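Local atomic coordinates of voltage-sensor containing phosphatase (Ciona intestinalis, PDB entry 3V0D), a protein that probably dephosphorylates phosphoinositides under the control of membrane voltage, pairing a PTEN-like phosphatase domain with a C2 domain. Residues A[210-215]-A[252-257]; A[220-225]-A[274-279]. The protein carries 1 engineered substitution. All blocks are in the same frame, centred on the assembly; numbering follows the deposited sequence.

How the contacts relate
Both contacts lie in the PTEN-type C2 domain, one at each of its two antiparallel sheets. Contact 1 joins the loop that follows strand 202-210 to the start of strand 255-260; contact 2 pairs the start of strand 223-229 with the end of strand 269-276 in the other sheet. Their centres are about 13 Å apart, and the segments alternate along the chain. They touch by packing: Ile212 CD1 lies 4.1 Å from Leu223 CD1, and Val256 CG1 lies 3.8 Å from the backbone N of Gly220. Ile212, in the loop after strand 202-210, thus packs on Leu223 at the start of strand 223-229.

Contact 1. Residues A[210-215]-A[252-257]; sequences TAIQGV and TDDCVT
Asp254 OD2 takes the amide N-H of Gln213 at 2.8 Å, through its syn lone pair, and the other carboxylate oxygen, OD1, has two further partners, a water and Arg324 NH2. The water donates to both Asp254 OD1 and Gln213 OE1, bridging the two side chains, and Arg324 forms a salt bridge with OD1 from outside the two segments. The same arginine bonds to the carbonyl of Gln213, so one guanidinium serves both sides of the contact and would be expected to favour the ionised carboxylate. Asp254 CG stands anti to the backbone N (chi1 -168°), which carries the carboxylate across to the turn 212-215. That turn is of type II, closed by Val215 N on Ile212 O.

The backbone of Asp254 adds a second hold: its O accepts Ile212 N at 3.2 Å, nearly straight at hydrogen (165°) but from well above the carbonyl plane. Ile212 CG2 packs beside the carboxylate, 3.5 Å from Asp254 OD2, while CG1 faces Val256 CG1 at 4.3 Å. A second water accepts weakly from Ala211 N and donates to Asp253 O.

Thr210 and Cys255 form an antiparallel non-hydrogen-bonded pair; Thr210 OG1 turns to Thr328 and to Asn326 O. Asp254 and Cys255 both face Asp250, a G1 beta bulge where strands 245-250 and 255-260 are joined. Ile212 and Val256 also rest on Tyr249, placing the contact where strand 202-210 ends and strand 255-260 begins, in the five-stranded sheet in which 255-260 lies between 245-250 and 202-210.

Contact 2. Residues A[220-225]-A[274-279]; sequences GSDLSM and FMSTSK
Two neighbouring strands of the four-stranded sheet of the C2 domain, 223-229 and 269-276, pair antiparallel here, Leu223 opposite Ser276 and Met225 opposite Phe274. Between them Ser224 and Met275 form the hydrogen-bonded pair, Ser224 N to Met275 O and Met275 N to Ser224 O, both 2.9 Å. Thr277 N continues the pairing to Asp222 O.

At the end of strand 269-276, Ser276 OG donates to the anti lone pair of Asp222 OD2 at 2.6 Å and accepts from Ser278 N at 2.9 Å, closing an ST turn. Asp222 OD1 is bound by Arg217 N, so the carboxylate links its own loop to the end of strand 269-276. A water on Thr277 OG1 also reaches Ser221 O weakly.

Met225 lies beside Phe274, pointing the same way. Its CG, anti to the backbone N (chi1 -177°), sits over one face of the ring, 4.0 Å from the centroid and offset toward the rim, a CH-pi contact; SD makes an oblique Met-aromatic contact, 3.6 Å from Phe274 CZ. Phe274 also stacks with Phe290, and both Met225 and Phe274 touch Val207 of the other sheet: two antiparallel sheets packed through apolar side chains, as in the beta sandwich of a C2 domain.

Contact 1. Residues A[210-215]-A[252-257]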
loop_
_atom_site.group_PDB
_atom_site.type_symbol
_atom_site.label_atom_id
_atom_site.label_comp_id
_atom_site.label_asym_id
_atom_site.label_seq_id
_atom_site.Cartn_x
_atom_site.Cartn_y
_atom_site.Cartn_z
ATOM N N THR A 210 -8.072 -11.587 -17.921
ATOM C CA THR A 210 -9.081 -12.645 -18.026
ATOM C C THR A 210 -10.388 -12.222 -17.382
ATOM O O THR A 210 -10.403 -11.343 -16.530
ATOM C CB THR A 210 -8.574 -13.942 -17.376
ATOM O OG1 THR A 210 -8.338 -13.718 -15.975
ATOM C CG2 THR A 210 -7.311 -14.424 -18.080
ATOM N N ALA A 211 -11.486 -12.869 -17.794
ATOM C CA ALA A 211 -12.836 -12.534 -17.327
ATOM C C ALA A 211 -13.188 -11.098 -17.669
ATOM O O ALA A 211 -13.683 -10.340 -16.834
ATOM C CB ALA A 211 -13.054 -12.858 -15.832
ATOM N N ILE A 212 -13.048 -10.773 -18.944
ATOM C CA ILE A 212 -13.274 -9.395 -19.383
ATOM C C ILE A 212 -14.761 -9.062 -19.595
ATOM O O ILE A 212 -15.149 -7.902 -19.494
ATOM C CB ILE A 212 -12.386 -9.065 -20.621
ATOM C CG1 ILE A 212 -12.306 -7.551 -20.897
ATOM C CG2 ILE A 212 -12.854 -9.812 -21.882
ATOM C CD1 ILE A 212 -11.538 -6.774 -19.839
ATOM N N GLN A 213 -15.608 -10.061 -19.869
ATOM C CA GLN A 213 -17.028 -9.786 -20.050
ATOM C C GLN A 213 -17.578 -9.047 -18.830
ATOM O O GLN A 213 -17.271 -9.416 -17.699
ATOM C CB GLN A 213 -17.798 -11.091 -20.322
ATOM C CG GLN A 213 -19.329 -11.060 -20.086
ATOM C CD GLN A 213 -19.717 -11.605 -18.712
ATOM O OE1 GLN A 213 -19.643 -12.813 -18.463
ATOM N NE2 GLN A 213 -20.161 -10.727 -17.830
ATOM N N GLY A 214 -18.388 -8.012 -19.078
ATOM C CA GLY A 214 -19.026 -7.228 -18.028
ATOM C C GLY A 214 -18.128 -6.154 -17.432
ATOM O O GLY A 214 -18.597 -5.381 -16.595
ATOM N N VAL A 215 -16.851 -6.110 -17.837
ATOM C CA VAL A 215 -15.897 -5.111 -17.358
ATOM C C VAL A 215 -15.819 -4.016 -18.429
ATOM O O VAL A 215 -15.271 -4.239 -19.505
ATOM C CB VAL A 215 -14.483 -5.738 -17.115
ATOM C CG1 VAL A 215 -13.527 -4.660 -16.608
ATOM C CG2 VAL A 215 -14.586 -6.893 -16.107
ATOM N N THR A 252 -14.287 -16.236 -26.900
ATOM C CA THR A 252 -14.487 -17.609 -26.436
ATOM C C THR A 252 -13.709 -17.885 -25.155
ATOM O O THR A 252 -14.227 -18.542 -24.248
ATOM C CB THR A 252 -14.179 -18.627 -27.540
ATOM O OG1 THR A 252 -12.857 -18.414 -28.053
ATOM C CG2 THR A 252 -15.167 -18.433 -28.659
ATOM N N ASP A 253 -12.498 -17.328 -25.055
ATOM C CA ASP A 253 -11.670 -17.476 -23.863
ATOM C C ASP A 253 -11.952 -16.360 -22.852
ATOM O O ASP A 253 -11.428 -16.393 -21.746
ATOM C CB ASP A 253 -10.184 -17.520 -24.238
ATOM C CG ASP A 253 -9.759 -18.865 -24.808
ATOM O OD1 ASP A 253 -10.584 -19.805 -24.765
ATOM O OD2 ASP A 253 -8.610 -18.979 -25.313
ATOM N N ASP A 254 -12.812 -15.413 -23.232
ATOM C CA ASP A 254 -13.221 -14.281 -22.390
ATOM C C ASP A 254 -12.011 -13.500 -21.867
ATOM O O ASP A 254 -11.895 -13.217 -20.667
ATOM C CB ASP A 254 -14.122 -14.761 -21.235
ATOM C CG ASP A 254 -14.809 -13.624 -20.496
ATOM O OD1 ASP A 254 -15.266 -13.850 -19.353
ATOM O OD2 ASP A 254 -14.894 -12.504 -21.043
ATOM N N CYS A 255 -11.125 -13.125 -22.789
ATOM C CA CYS A 255 -9.855 -12.501 -22.397
ATOM C C CYS A 255 -9.378 -11.500 -23.433
ATOM O O CYS A 255 -9.728 -11.558 -24.626
ATOM C CB CYS A 255 -8.758 -13.484 -22.056
ATOM S SG CYS A 255 -8.218 -14.343 -23.487
ATOM N N VAL A 256 -8.605 -10.538 -22.949
ATOM C CA VAL A 256 -7.878 -9.638 -23.849
ATOM C C VAL A 256 -6.393 -9.808 -23.594
ATOM O O VAL A 256 -5.942 -10.021 -22.455
ATOM C CB VAL A 256 -8.285 -8.152 -23.734
ATOM C CG1 VAL A 256 -9.678 -7.896 -24.247
ATOM C CG2 VAL A 256 -8.130 -7.685 -22.355
ATOM N N THR A 257 -5.657 -9.753 -24.694
ATOM C CA THR A 257 -4.224 -9.777 -24.688
ATOM C C THR A 257 -3.743 -8.532 -25.453
ATOM O O THR A 257 -4.235 -8.254 -26.539
ATOM C CB THR A 257 -3.755 -11.094 -25.327
ATOM O OG1 THR A 257 -4.493 -12.192 -24.758
ATOM C CG2 THR A 257 -2.313 -11.294 -25.062
HETATM O O HOH W 1 -10.578 -15.722 -19.312
HETATM O O HOH W 2 -17.972 -14.725 -19.538
#

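Contact 2. Residues A[220-225]-A[274-279]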
loop_
_atom_site.group_PDB
_atom_site.type_symbol
_atom_site.label_atom_id
_atom_site.label_comp_id
_atom_site.label_asym_id
_atom_site.label_seq_id
_atom_site.Cartn_x
_atom_site.Cartn_y
_atom_site.Cartn_z
ATOM N N GLY A 220 -12.055 -4.931 -23.807
ATOM C CA GLY A 220 -10.824 -4.152 -23.727
ATOM C C GLY A 220 -10.870 -2.798 -24.409
ATOM O O GLY A 220 -9.970 -1.995 -24.196
ATOM N N SER A 221 -11.900 -2.512 -25.213
ATOM C CA SER A 221 -11.886 -1.328 -26.046
ATOM C C SER A 221 -11.957 -0.033 -25.251
ATOM O O SER A 221 -11.554 1.012 -25.767
ATOM C CB SER A 221 -13.023 -1.369 -27.077
ATOM O OG SER A 221 -14.303 -1.312 -26.452
ATOM N N ASP A 222 -12.486 -0.068 -24.030
ATOM C CA ASP A 222 -12.562 1.122 -23.200
ATOM C C ASP A 222 -11.281 1.381 -22.396
ATOM O O ASP A 222 -11.178 2.430 -21.774
ATOM C CB ASP A 222 -13.743 1.019 -22.216
ATOM C CG ASP A 222 -13.724 -0.282 -21.413
ATOM O OD1 ASP A 222 -13.868 -1.347 -22.040
ATOM O OD2 ASP A 222 -13.546 -0.235 -20.173
ATOM N N LEU A 223 -10.347 0.433 -22.373
ATOM C CA LEU A 223 -9.264 0.460 -21.402
ATOM C C LEU A 223 -8.003 1.158 -21.894
ATOM O O LEU A 223 -7.647 1.110 -23.084
ATOM C CB LEU A 223 -8.911 -0.970 -20.967
ATOM C CG LEU A 223 -10.005 -1.736 -20.209
ATOM C CD1 LEU A 223 -9.548 -3.158 -19.934
ATOM C CD2 LEU A 223 -10.413 -1.032 -18.917
ATOM N N SER A 224 -7.298 1.718 -20.926
ATOM C CA SER A 224 -5.940 2.204 -21.129
ATOM C C SER A 224 -5.131 1.799 -19.901
ATOM O O SER A 224 -5.686 1.512 -18.838
ATOM C CB SER A 224 -5.905 3.713 -21.377
ATOM O OG SER A 224 -6.594 4.396 -20.366
ATOM N N MET A 225 -3.810 1.793 -20.055
ATOM C CA MET A 225 -2.911 1.357 -18.987
ATOM C C MET A 225 -1.782 2.365 -18.872
ATOM O O MET A 225 -1.134 2.681 -19.871
ATOM C CB MET A 225 -2.344 -0.030 -19.293
ATOM C CG MET A 225 -1.460 -0.581 -18.189
ATOM S SD MET A 225 -0.722 -2.168 -18.584
ATOM C CE MET A 225 0.508 -1.657 -19.780
ATOM N N PHE A 274 -5.111 1.136 -14.505
ATOM C CA PHE A 274 -6.001 0.868 -15.636
ATOM C C PHE A 274 -7.159 1.831 -15.560
ATOM O O PHE A 274 -7.873 1.897 -14.545
ATOM C CB PHE A 274 -6.492 -0.588 -15.638
ATOM C CG PHE A 274 -5.397 -1.556 -15.879
ATOM C CD1 PHE A 274 -4.555 -1.935 -14.827
ATOM C CD2 PHE A 274 -5.153 -2.069 -17.150
ATOM C CE1 PHE A 274 -3.508 -2.813 -15.025
ATOM C CE2 PHE A 274 -4.088 -2.978 -17.359
ATOM C CZ PHE A 274 -3.257 -3.328 -16.277
ATOM N N MET A 275 -7.344 2.580 -16.649
ATOM C CA MET A 275 -8.396 3.587 -16.788
ATOM C C MET A 275 -9.407 3.125 -17.821
ATOM O O MET A 275 -9.092 2.279 -18.666
ATOM C CB MET A 275 -7.765 4.928 -17.183
ATOM C CG MET A 275 -6.911 5.517 -16.065
ATOM S SD MET A 275 -5.867 6.882 -16.546
ATOM C CE MET A 275 -4.650 5.990 -17.497
ATOM N N SER A 276 -10.602 3.706 -17.764
ATOM C CA SER A 276 -11.642 3.314 -18.693
ATOM C C SER A 276 -12.470 4.487 -19.138
ATOM O O SER A 276 -12.794 5.370 -18.339
ATOM C CB SER A 276 -12.563 2.306 -18.020
ATOM O OG SER A 276 -13.673 1.982 -18.828
ATOM N N THR A 277 -12.861 4.477 -20.408
ATOM C CA THR A 277 -13.832 5.435 -20.906
ATOM C C THR A 277 -15.276 5.017 -20.614
ATOM O O THR A 277 -16.199 5.766 -20.916
ATOM C CB THR A 277 -13.667 5.622 -22.422
ATOM O OG1 THR A 277 -13.832 4.362 -23.058
ATOM C CG2 THR A 277 -12.315 6.231 -22.760
ATOM N N SER A 278 -15.486 3.829 -20.055
ATOM C CA SER A 278 -16.830 3.337 -19.783
ATOM C C SER A 278 -17.453 3.996 -18.580
ATOM O O SER A 278 -16.858 3.992 -17.486
ATOM C CB SER A 278 -16.819 1.835 -19.521
ATOM O OG SER A 278 -18.105 1.419 -19.062
ATOM N N LYS A 279 -18.682 4.489 -18.768
ATOM C CA LYS A 279 -19.500 5.048 -17.674
ATOM C C LYS A 279 -20.152 3.971 -16.782
ATOM O O LYS A 279 -20.873 4.302 -15.833
ATOM C CB LYS A 279 -20.540 6.026 -18.230
ATOM C CG LYS A 279 -19.932 7.219 -18.950
ATOM C CD LYS A 279 -18.947 8.002 -18.080
ATOM C CE LYS A 279 -18.883 9.486 -18.491
ATOM N NZ LYS A 279 -18.238 9.721 -19.824
HETATM O O HOH W 3 -12.969 4.197 -25.544
#